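Local coordinates for protein dihydrofolate reductase (PDB 3IA4) that catalyses the NADPH-dependent reduction of 7,8-dihydrofolate to 5,6,7,8-tetrahydrofolate, and so probably supports glycine, purine and DNA-precursor synthesis, at residues A[21-26]-A[115-120]; A[12-17]-A[124-129]; A[137-142]-A[153-158]. All blocks are in the same frame, centred on the assembly; numbering follows the deposited sequence.

Contact 1. Residues A[21-26]-A[115-120]; sequences MPWHLP and THIELT. With NDP (NADPH dihydro-nicotinamide-adenine-dinucleotide phosphate), chain E.
Ile-117 CD1 sits over one face of the Trp-23 indole in a CH-pi contact, 3.7 Å from the centroid of the five-membered ring and 23° off its normal. Within the ring the nearest atom to Ile-117 CD1 is Trp-23 CE2, at 3.4 Å, so the methyl lies over CE2, offset toward the rim on the NE1 side. With CG of Trp-23 between the backbone N and the carbonyl carbon (chi1 48°), the indole lies between Ile-117 CD1 and Met-21 CB, which covers the opposite face.

Purely aliphatic packing extends the contact in two directions. Leu-25 meets Ile-117 tip to tip, Leu-25 CD2 lying 3.6 Å from Ile-117 CD1, so this one isoleucine methyl touches both the indole and a leucine branch. Farther along, Leu-119 CD2 comes to 3.8 Å from Trp-23 CB and approaches the ring obliquely. Tyr-153 of the neighbouring strand 153-160 touches both Leu-25 and Ile-117.

The cofactor adds a polar neighbour. The carboxamide nitrogen N7N of NADPH is at the indole edge, near the ring plane, 3.9 Å from Trp-23 CZ2. Met-21 CG packs at 3.8 Å from the ribose oxygen O2D of NADPH, and Met-21 and Thr-115 also touch the bound methotrexate.

The backbones of 21-26 and 115-120 stay too far apart to pair, and each makes a tight turn of its own, an inverse gamma turn centred on Pro-22 or Glu-118. The loop 21-26, which follows strand 14-16, belongs to the wall of the nicotinamide and methotrexate pocket of the dihydrofolate reductase fold. Its contact with the end of strand 111-117 and the residues beyond is made by apolar side chains, consistent with steadying the indole whose edge borders the carboxamide.

Contact 2. Residues A[12-17]-A[124-129]; sequences NRVIGL and DTWFPD. With NDP (NADPH dihydro-nicotinamide-adenine-dinucleotide phosphate), chain E.
The Arg-13 guanidinium has Asp-129 CA over the centre of one face, 3.6 Å above the plane, while the Phe-127 carbonyl and a water lie at its edge. The Trp-126 ring takes Asn-12 O at its edge, in plane, 3.2 Å from Trp-126 CD1, and Val-14 CG2 approaches it obliquely. The Phe-127 ring carries Pro-128 CD on one face.

Phe-127 O is gripped twice. A bend at chi3 (-59°) places Arg-13 NE to donate to Phe-127 O at 2.9 Å from above the carbonyl plane, and the water bridges Arg-13 NH2 to the same oxygen. The Asp-129 carboxylate offers Arg-13 NH1 only a long ion pair, without a directed N-H. An alanine in place of Arg-13 would probably cost Phe-127 O its charged donor and leave the bridging water without its arginine partner.

Backbone bonds join 12-17 to 124-129, antiparallel, in and just beyond the short strands 14-16 and 125-126: Phe-127 N to Arg-13 O (2.8 Å), Ile-15 N to Thr-125 O (3.0 Å) and Asp-124 N to Gly-16 O (2.8 Å). Ile-15 and Gly-16 both face Thr-125, a classic beta bulge. Gly-16 CA lies 3.0 Å from Thr-125 OG1, a closeness permitted by the lack of a side chain there. Asp-124 OD2 accepts from Asp-18 N, just beyond 12-17.

At the bulge Ile-15 O accepts from the NADPH carboxamide, N7N to Ile-15 O measuring 3.0 Å at 170°, so this two-stranded sheet helps hold the nicotinamide.

Contact 3. Residues A[137-142]-A[153-158]; sequences EIEHES and YRFSLL
Phe-155 N donates to Glu-141 O at 2.7 Å, and Glu-141 N returns a bond to Phe-155 O at 3.1 Å, closing a hydrogen-bonded antiparallel pair. Farther along, Leu-157 N reaches Glu-139 O at 2.9 Å. Leu-157 O takes Ile-138 N at 2.8 Å, and the CA-H of Glu-137 also lies against that oxygen.

A side-chain bond crosses the face that carries Glu-137, His-140, Ser-142, Arg-154 and Ser-156. Ser-156 OG donates at 2.8 Å to the anti lone pair of Glu-137 OE2. CG of Glu-137 stands anti to its backbone N (chi1 -176°) and the chain is extended beyond it, so OE2 reaches Ser-156 on the partner strand.

The two segments are the arms of a beta hairpin, strands 135-143 and 153-160, their local axes 176° apart. Strand 135-143 is the outermost on this side of the eight-stranded sheet; 153-160 pairs on its other side with 111-117, where Ser-156 and Leu-158 bond to Leu-114 and Leu-112 through the backbone.

On the face of Phe-155 and Leu-157, side chains lie in matched pairs. Glu-139 runs beside Leu-157 and points the same way, Glu-139 CB being 3.8 Å from Leu-157 CB. Glu-141 likewise flanks Phe-155, carboxylate and ring planes 52° apart; its OE2 is hydrogen-bonded to Tyr-143 OH. The Phe-155 side chain touches Leu-31 of helix 26-36 and Tyr-113 of strand 111-117. Separately, Ile-138 packs on Leu-157, Ile-138 CG1 lying 3.8 Å from Leu-157 CG.

Overall arrangement
Contacts 1 and 2 both border NADPH and touch each other, Met-21 and Trp-23 packing on the backbone oxygens of 12-17; contact 1 is nested in the chain loop that contact 2 closes. Contact 3 is on the edge hairpin of the main sheet but meets contact 1, where His-116 N probably bonds to Arg-154 O across adjoining strands 111-117 and 153-160. Contacts 2 and 3 do not touch. None of the touching residues of contact 1 is exposed, against five of twelve in contact 3. Contact 1 relies on apolar side chains, whereas contacts 2 and 3 rest on antiparallel backbone bonding, bulged beside the cofactor in contact 2 and edged with glutamates, two of them exposed, in contact 3.

Contact 1. Residues A[21-26]-A[115-120]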
# COMPACT_ATOMS: atom_id res chain seq x y z
N MET A 21 -3.41 -8.67 7.87
CA MET A 21 -3.96 -9.09 6.59
C MET A 21 -4.38 -10.52 6.74
O MET A 21 -3.62 -11.30 7.33
CB MET A 21 -2.96 -8.87 5.47
CG MET A 21 -2.66 -7.34 5.30
SD MET A 21 -1.09 -6.99 4.50
CE MET A 21 -1.09 -8.15 3.18
N PRO A 22 -5.62 -10.85 6.34
CA PRO A 22 -6.19 -12.17 6.72
C PRO A 22 -5.82 -13.29 5.74
O PRO A 22 -6.73 -13.97 5.22
CB PRO A 22 -7.71 -11.91 6.70
CG PRO A 22 -7.85 -10.90 5.60
CD PRO A 22 -6.67 -9.93 5.86
N TRP A 23 -4.53 -13.46 5.48
CA TRP A 23 -4.05 -14.55 4.62
C TRP A 23 -2.60 -14.79 4.95
O TRP A 23 -1.93 -13.95 5.54
CB TRP A 23 -4.17 -14.23 3.12
CG TRP A 23 -3.64 -12.89 2.68
CD1 TRP A 23 -2.32 -12.51 2.51
CD2 TRP A 23 -4.42 -11.72 2.42
NE1 TRP A 23 -2.25 -11.18 2.08
CE2 TRP A 23 -3.53 -10.67 2.05
CE3 TRP A 23 -5.82 -11.46 2.43
CZ2 TRP A 23 -3.97 -9.39 1.71
CZ3 TRP A 23 -6.26 -10.16 2.11
CH2 TRP A 23 -5.34 -9.16 1.73
N HIS A 24 -2.13 -15.98 4.58
CA HIS A 24 -0.71 -16.33 4.68
C HIS A 24 -0.13 -16.36 3.27
O HIS A 24 -0.54 -17.19 2.47
CB HIS A 24 -0.55 -17.73 5.32
CG HIS A 24 0.89 -18.12 5.54
ND1 HIS A 24 1.56 -19.02 4.73
CD2 HIS A 24 1.80 -17.65 6.42
CE1 HIS A 24 2.82 -19.09 5.11
NE2 HIS A 24 2.99 -18.28 6.15
N LEU A 25 0.78 -15.44 2.93
CA LEU A 25 1.29 -15.34 1.59
C LEU A 25 2.64 -14.62 1.61
O LEU A 25 2.79 -13.48 1.19
CB LEU A 25 0.23 -14.55 0.73
CG LEU A 25 0.13 -14.87 -0.75
CD1 LEU A 25 -0.07 -16.40 -1.05
CD2 LEU A 25 -0.97 -13.99 -1.45
N PRO A 26 3.67 -15.28 2.16
CA PRO A 26 4.96 -14.63 2.39
C PRO A 26 5.57 -14.07 1.13
O PRO A 26 6.26 -13.05 1.20
CB PRO A 26 5.87 -15.78 2.88
CG PRO A 26 5.02 -17.03 2.85
CD PRO A 26 3.60 -16.66 2.65
N THR A 115 -1.88 -6.00 -6.23
CA THR A 115 -1.81 -7.46 -6.27
C THR A 115 -3.23 -7.97 -6.04
O THR A 115 -3.91 -7.48 -5.13
CB THR A 115 -0.95 -7.89 -5.11
OG1 THR A 115 0.39 -7.43 -5.37
CG2 THR A 115 -0.93 -9.44 -4.97
N HIS A 116 -3.72 -8.85 -6.91
CA HIS A 116 -5.01 -9.47 -6.67
C HIS A 116 -4.77 -10.88 -6.24
O HIS A 116 -4.12 -11.65 -6.97
CB HIS A 116 -5.80 -9.46 -7.97
CG HIS A 116 -6.03 -8.09 -8.51
ND1 HIS A 116 -7.09 -7.31 -8.10
CD2 HIS A 116 -5.36 -7.38 -9.43
CE1 HIS A 116 -7.05 -6.16 -8.75
NE2 HIS A 116 -6.00 -6.17 -9.55
N ILE A 117 -5.31 -11.22 -5.05
CA ILE A 117 -5.24 -12.61 -4.53
C ILE A 117 -6.54 -13.38 -4.76
O ILE A 117 -7.63 -12.87 -4.48
CB ILE A 117 -4.94 -12.53 -3.02
CG1 ILE A 117 -3.70 -11.68 -2.80
CG2 ILE A 117 -4.84 -13.97 -2.41
CD1 ILE A 117 -3.44 -11.35 -1.28
N GLU A 118 -6.45 -14.62 -5.27
CA GLU A 118 -7.66 -15.37 -5.53
C GLU A 118 -8.14 -16.02 -4.25
O GLU A 118 -7.86 -17.22 -3.99
CB GLU A 118 -7.42 -16.43 -6.61
CG GLU A 118 -7.09 -15.83 -7.95
CD GLU A 118 -6.99 -16.90 -9.06
OE1 GLU A 118 -7.53 -18.04 -8.88
OE2 GLU A 118 -6.36 -16.58 -10.10
N LEU A 119 -8.82 -15.24 -3.41
CA LEU A 119 -9.26 -15.72 -2.11
C LEU A 119 -10.50 -14.92 -1.72
O LEU A 119 -10.50 -13.71 -1.89
CB LEU A 119 -8.14 -15.45 -1.10
CG LEU A 119 -8.51 -15.66 0.36
CD1 LEU A 119 -8.73 -17.11 0.74
CD2 LEU A 119 -7.33 -15.12 1.11
N THR A 120 -11.56 -15.60 -1.25
CA THR A 120 -12.68 -14.89 -0.62
C THR A 120 -12.49 -15.01 0.92
O THR A 120 -12.47 -16.12 1.49
CB THR A 120 -14.00 -15.49 -1.01
OG1 THR A 120 -14.17 -15.31 -2.43
CG2 THR A 120 -15.16 -14.79 -0.25
PA NDP E . -4.59 3.44 8.42
O1A NDP E . -5.05 4.17 7.18
O2A NDP E . -3.38 2.56 8.40
O5B NDP E . -4.40 4.46 9.69
C5B NDP E . -5.43 5.43 9.95
C4B NDP E . -4.86 6.36 11.01
O4B NDP E . -3.99 7.27 10.32
C3B NDP E . -5.95 7.31 11.57
O3B NDP E . -6.67 6.67 12.61
C2B NDP E . -5.16 8.54 12.00
O2B NDP E . -4.30 8.25 13.10
C1B NDP E . -4.21 8.63 10.82
N9A NDP E . -4.69 9.50 9.72
C8A NDP E . -5.51 9.12 8.72
N7A NDP E . -5.68 10.12 7.84
C5A NDP E . -4.93 11.17 8.28
C6A NDP E . -4.61 12.53 7.82
N6A NDP E . -5.16 13.08 6.69
N1A NDP E . -3.74 13.23 8.63
C2A NDP E . -3.16 12.77 9.73
N3A NDP E . -3.41 11.55 10.19
C4A NDP E . -4.27 10.73 9.50
O3 NDP E . -5.81 2.59 9.06
PN NDP E . -6.96 1.60 8.52
O1N NDP E . -7.80 2.33 7.55
O2N NDP E . -7.59 0.97 9.71
O5D NDP E . -6.15 0.54 7.66
C5D NDP E . -5.40 -0.46 8.34
C4D NDP E . -5.79 -1.84 7.81
O4D NDP E . -5.30 -2.00 6.43
C3D NDP E . -5.19 -3.01 8.60
O3D NDP E . -6.15 -4.08 8.63
C2D NDP E . -4.00 -3.46 7.75
O2D NDP E . -3.62 -4.84 7.94
C1D NDP E . -4.56 -3.23 6.37
N1N NDP E . -3.57 -3.03 5.32
C2N NDP E . -3.64 -3.82 4.25
C3N NDP E . -2.81 -3.59 3.18
C7N NDP E . -2.91 -4.51 2.00
O7N NDP E . -2.28 -4.22 1.00
N7N NDP E . -3.75 -5.55 1.98
C4N NDP E . -1.76 -2.49 3.12
C5N NDP E . -1.86 -1.69 4.32
C6N NDP E . -2.70 -2.00 5.36
P2B NDP E . -4.38 9.13 14.46
O1X NDP E . -3.14 8.74 15.15
O2X NDP E . -4.52 10.53 13.98
O3X NDP E . -5.67 8.72 15.11

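Contact 2. Residues A[12-17]-A[124-129]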
# COMPACT_ATOMS: atom_id res chain seq x y z
N ASN A 12 -13.50 -8.88 -3.63
CA ASN A 12 -14.38 -7.84 -3.13
C ASN A 12 -13.53 -6.72 -2.45
O ASN A 12 -14.05 -6.01 -1.60
CB ASN A 12 -15.39 -8.43 -2.12
CG ASN A 12 -16.14 -9.62 -2.69
OD1 ASN A 12 -16.63 -9.53 -3.79
ND2 ASN A 12 -16.10 -10.77 -1.97
N ARG A 13 -12.27 -6.56 -2.91
CA ARG A 13 -11.35 -5.48 -2.42
C ARG A 13 -11.00 -5.56 -0.96
O ARG A 13 -10.62 -4.59 -0.33
CB ARG A 13 -11.91 -4.04 -2.73
CG ARG A 13 -12.41 -3.95 -4.14
CD ARG A 13 -12.55 -2.41 -4.51
NE ARG A 13 -13.47 -1.62 -3.63
CZ ARG A 13 -14.79 -1.49 -3.80
NH1 ARG A 13 -15.39 -2.08 -4.83
NH2 ARG A 13 -15.50 -0.73 -2.99
N VAL A 14 -11.19 -6.75 -0.34
CA VAL A 14 -10.76 -6.84 1.07
C VAL A 14 -9.23 -6.69 1.23
O VAL A 14 -8.46 -7.34 0.49
CB VAL A 14 -11.12 -8.27 1.68
CG1 VAL A 14 -10.48 -8.45 3.09
CG2 VAL A 14 -12.62 -8.38 1.88
N ILE A 15 -8.81 -5.88 2.19
CA ILE A 15 -7.38 -5.68 2.43
C ILE A 15 -6.97 -5.97 3.86
O ILE A 15 -5.78 -6.13 4.11
CB ILE A 15 -6.89 -4.25 2.07
CG1 ILE A 15 -7.63 -3.20 2.89
CG2 ILE A 15 -7.02 -4.04 0.58
CD1 ILE A 15 -7.04 -1.77 2.64
N GLY A 16 -7.93 -6.07 4.81
CA GLY A 16 -7.53 -6.14 6.22
C GLY A 16 -8.61 -6.74 7.12
O GLY A 16 -9.79 -6.70 6.74
N LEU A 17 -8.19 -7.30 8.24
CA LEU A 17 -9.12 -7.75 9.27
C LEU A 17 -8.37 -7.67 10.58
O LEU A 17 -7.26 -8.22 10.69
CB LEU A 17 -9.57 -9.19 8.98
CG LEU A 17 -10.49 -9.76 10.07
CD1 LEU A 17 -11.78 -8.99 10.25
CD2 LEU A 17 -10.81 -11.22 9.82
N ASP A 124 -12.50 -6.30 7.49
CA ASP A 124 -13.03 -5.11 8.15
C ASP A 124 -12.43 -3.80 7.57
O ASP A 124 -12.64 -2.73 8.13
CB ASP A 124 -12.89 -5.18 9.69
CG ASP A 124 -11.46 -5.12 10.17
OD1 ASP A 124 -10.53 -4.68 9.42
OD2 ASP A 124 -11.26 -5.46 11.36
N THR A 125 -11.67 -3.94 6.48
CA THR A 125 -11.12 -2.79 5.74
C THR A 125 -11.05 -3.19 4.26
O THR A 125 -10.75 -4.34 3.91
CB THR A 125 -9.70 -2.38 6.20
OG1 THR A 125 -8.94 -3.53 6.42
CG2 THR A 125 -9.82 -1.66 7.56
N TRP A 126 -11.42 -2.25 3.40
CA TRP A 126 -11.50 -2.53 1.98
C TRP A 126 -10.75 -1.47 1.22
O TRP A 126 -10.77 -0.28 1.58
CB TRP A 126 -13.00 -2.48 1.50
CG TRP A 126 -13.77 -3.62 2.02
CD1 TRP A 126 -14.06 -4.77 1.36
CD2 TRP A 126 -14.39 -3.73 3.31
NE1 TRP A 126 -14.75 -5.64 2.19
CE2 TRP A 126 -14.97 -5.02 3.39
CE3 TRP A 126 -14.47 -2.87 4.44
CZ2 TRP A 126 -15.62 -5.49 4.56
CZ3 TRP A 126 -15.11 -3.35 5.62
CH2 TRP A 126 -15.68 -4.65 5.65
N PHE A 127 -10.16 -1.85 0.11
CA PHE A 127 -9.56 -0.84 -0.84
C PHE A 127 -10.69 0.01 -1.44
O PHE A 127 -11.84 -0.44 -1.61
CB PHE A 127 -8.85 -1.61 -1.99
CG PHE A 127 -7.88 -0.76 -2.75
CD1 PHE A 127 -8.17 -0.29 -4.04
CD2 PHE A 127 -6.68 -0.38 -2.13
CE1 PHE A 127 -7.24 0.56 -4.73
CE2 PHE A 127 -5.77 0.44 -2.79
CZ PHE A 127 -6.04 0.96 -4.07
N PRO A 128 -10.41 1.26 -1.83
CA PRO A 128 -11.46 2.07 -2.44
C PRO A 128 -11.94 1.51 -3.81
O PRO A 128 -11.29 0.69 -4.43
CB PRO A 128 -10.73 3.42 -2.71
CG PRO A 128 -9.40 3.33 -2.15
CD PRO A 128 -9.19 2.03 -1.50
N ASP A 129 -13.12 1.94 -4.28
CA ASP A 129 -13.63 1.50 -5.57
C ASP A 129 -12.90 2.25 -6.74
O ASP A 129 -13.38 3.25 -7.30
CB ASP A 129 -15.14 1.82 -5.62
CG ASP A 129 -15.79 1.39 -6.89
OD1 ASP A 129 -15.18 0.53 -7.55
OD2 ASP A 129 -16.86 1.95 -7.28
PA NDP E . -4.59 3.44 8.42
O1A NDP E . -5.05 4.17 7.18
O2A NDP E . -3.38 2.56 8.40
O5B NDP E . -4.40 4.46 9.69
C5B NDP E . -5.43 5.43 9.95
C4B NDP E . -4.86 6.36 11.01
O4B NDP E . -3.99 7.27 10.32
C3B NDP E . -5.95 7.31 11.57
O3B NDP E . -6.67 6.67 12.61
C2B NDP E . -5.16 8.54 12.00
O2B NDP E . -4.30 8.25 13.10
C1B NDP E . -4.21 8.63 10.82
N9A NDP E . -4.69 9.50 9.72
C8A NDP E . -5.51 9.12 8.72
N7A NDP E . -5.68 10.12 7.84
C5A NDP E . -4.93 11.17 8.28
C6A NDP E . -4.61 12.53 7.82
N6A NDP E . -5.16 13.08 6.69
N1A NDP E . -3.74 13.23 8.63
C2A NDP E . -3.16 12.77 9.73
N3A NDP E . -3.41 11.55 10.19
C4A NDP E . -4.27 10.73 9.50
O3 NDP E . -5.81 2.59 9.06
PN NDP E . -6.96 1.60 8.52
O1N NDP E . -7.80 2.33 7.55
O2N NDP E . -7.59 0.97 9.71
O5D NDP E . -6.15 0.54 7.66
C5D NDP E . -5.40 -0.46 8.34
C4D NDP E . -5.79 -1.84 7.81
O4D NDP E . -5.30 -2.00 6.43
C3D NDP E . -5.19 -3.01 8.60
O3D NDP E . -6.15 -4.08 8.63
C2D NDP E . -4.00 -3.46 7.75
O2D NDP E . -3.62 -4.84 7.94
C1D NDP E . -4.56 -3.23 6.37
N1N NDP E . -3.57 -3.03 5.32
C2N NDP E . -3.64 -3.82 4.25
C3N NDP E . -2.81 -3.59 3.18
C7N NDP E . -2.91 -4.51 2.00
O7N NDP E . -2.28 -4.22 1.00
N7N NDP E . -3.75 -5.55 1.98
C4N NDP E . -1.76 -2.49 3.12
C5N NDP E . -1.86 -1.69 4.32
C6N NDP E . -2.70 -2.00 5.36
P2B NDP E . -4.38 9.13 14.46
O1X NDP E . -3.14 8.74 15.15
O2X NDP E . -4.52 10.53 13.98
O3X NDP E . -5.67 8.72 15.11
O HOH W 1 -14.32 0.42 -0.52

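Contact 3. Residues A[137-142]-A[153-158]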
# COMPACT_ATOMS: atom_id res chain seq x y z
N GLU A 137 -3.47 -0.68 -17.97
CA GLU A 137 -2.45 -1.53 -17.33
C GLU A 137 -1.12 -1.36 -18.04
O GLU A 137 -1.09 -1.42 -19.28
CB GLU A 137 -2.92 -2.97 -17.33
CG GLU A 137 -1.98 -3.90 -16.61
CD GLU A 137 -2.46 -5.32 -16.66
OE1 GLU A 137 -2.47 -5.89 -17.78
OE2 GLU A 137 -2.81 -5.87 -15.58
N ILE A 138 -0.03 -1.09 -17.31
CA ILE A 138 1.25 -0.94 -17.98
C ILE A 138 2.30 -1.98 -17.57
O ILE A 138 3.42 -1.97 -18.14
CB ILE A 138 1.88 0.41 -17.75
CG1 ILE A 138 2.07 0.65 -16.25
CG2 ILE A 138 1.03 1.51 -18.37
CD1 ILE A 138 2.69 2.04 -15.95
N GLU A 139 2.00 -2.83 -16.58
CA GLU A 139 2.90 -3.93 -16.16
C GLU A 139 2.04 -5.01 -15.52
O GLU A 139 0.98 -4.70 -14.94
CB GLU A 139 3.94 -3.51 -15.11
CG GLU A 139 4.92 -2.49 -15.64
CD GLU A 139 6.25 -2.55 -14.90
OE1 GLU A 139 7.27 -2.07 -15.49
OE2 GLU A 139 6.27 -3.07 -13.76
N HIS A 140 2.49 -6.25 -15.60
CA HIS A 140 1.68 -7.31 -14.99
C HIS A 140 2.61 -8.50 -14.74
O HIS A 140 3.60 -8.67 -15.44
CB HIS A 140 0.63 -7.74 -15.97
CG HIS A 140 1.19 -8.60 -17.06
ND1 HIS A 140 1.81 -8.07 -18.16
CD2 HIS A 140 1.29 -9.95 -17.18
CE1 HIS A 140 2.23 -9.05 -18.95
NE2 HIS A 140 1.94 -10.20 -18.36
N GLU A 141 2.24 -9.34 -13.77
CA GLU A 141 2.97 -10.60 -13.47
C GLU A 141 1.98 -11.57 -12.83
O GLU A 141 1.16 -11.14 -12.05
CB GLU A 141 4.15 -10.31 -12.52
CG GLU A 141 5.10 -9.21 -13.00
CD GLU A 141 6.11 -8.68 -11.93
OE1 GLU A 141 7.14 -8.08 -12.36
OE2 GLU A 141 5.89 -8.83 -10.69
N SER A 142 2.03 -12.86 -13.17
CA SER A 142 1.18 -13.90 -12.54
C SER A 142 2.01 -14.82 -11.65
O SER A 142 3.14 -15.18 -12.02
CB SER A 142 0.58 -14.79 -13.63
OG SER A 142 -0.73 -14.40 -13.90
N TYR A 153 -1.98 -15.55 -7.03
CA TYR A 153 -2.07 -14.07 -7.02
C TYR A 153 -1.43 -13.49 -8.23
O TYR A 153 -0.75 -14.21 -8.98
CB TYR A 153 -1.56 -13.46 -5.70
CG TYR A 153 -0.07 -13.68 -5.45
CD1 TYR A 153 0.40 -14.88 -4.93
CD2 TYR A 153 0.85 -12.69 -5.76
CE1 TYR A 153 1.80 -15.09 -4.72
CE2 TYR A 153 2.23 -12.87 -5.53
CZ TYR A 153 2.68 -14.06 -5.01
OH TYR A 153 4.05 -14.22 -4.80
N ARG A 154 -1.69 -12.21 -8.49
CA ARG A 154 -1.12 -11.64 -9.71
C ARG A 154 -0.91 -10.16 -9.43
O ARG A 154 -1.54 -9.57 -8.55
CB ARG A 154 -2.02 -11.86 -10.95
CG ARG A 154 -3.27 -11.05 -10.86
CD ARG A 154 -4.26 -11.42 -11.99
NE ARG A 154 -5.53 -10.70 -11.80
CZ ARG A 154 -6.53 -11.15 -11.04
NH1 ARG A 154 -7.65 -10.42 -10.90
NH2 ARG A 154 -6.42 -12.32 -10.37
N PHE A 155 0.04 -9.60 -10.15
CA PHE A 155 0.33 -8.16 -10.07
C PHE A 155 -0.17 -7.39 -11.28
O PHE A 155 -0.05 -7.85 -12.41
CB PHE A 155 1.84 -8.02 -10.00
CG PHE A 155 2.28 -6.61 -9.98
CD1 PHE A 155 1.94 -5.81 -8.88
CD2 PHE A 155 2.94 -6.03 -11.07
CE1 PHE A 155 2.28 -4.46 -8.85
CE2 PHE A 155 3.30 -4.66 -11.04
CZ PHE A 155 2.96 -3.89 -9.94
N SER A 156 -0.74 -6.20 -11.06
CA SER A 156 -1.20 -5.37 -12.15
C SER A 156 -0.83 -3.93 -11.81
O SER A 156 -1.29 -3.41 -10.78
CB SER A 156 -2.74 -5.53 -12.26
OG SER A 156 -3.34 -4.64 -13.16
N LEU A 157 -0.04 -3.28 -12.67
CA LEU A 157 0.26 -1.90 -12.47
C LEU A 157 -0.62 -1.06 -13.37
O LEU A 157 -0.58 -1.17 -14.61
CB LEU A 157 1.78 -1.70 -12.63
CG LEU A 157 2.36 -0.29 -12.56
CD1 LEU A 157 1.76 0.58 -11.57
CD2 LEU A 157 3.90 -0.37 -12.37
N LEU A 158 -1.51 -0.28 -12.74
CA LEU A 158 -2.43 0.58 -13.49
C LEU A 158 -2.00 2.04 -13.48
O LEU A 158 -1.59 2.59 -12.43
CB LEU A 158 -3.83 0.51 -12.91
CG LEU A 158 -4.49 -0.85 -12.74
CD1 LEU A 158 -5.86 -0.70 -12.13
CD2 LEU A 158 -4.61 -1.46 -14.13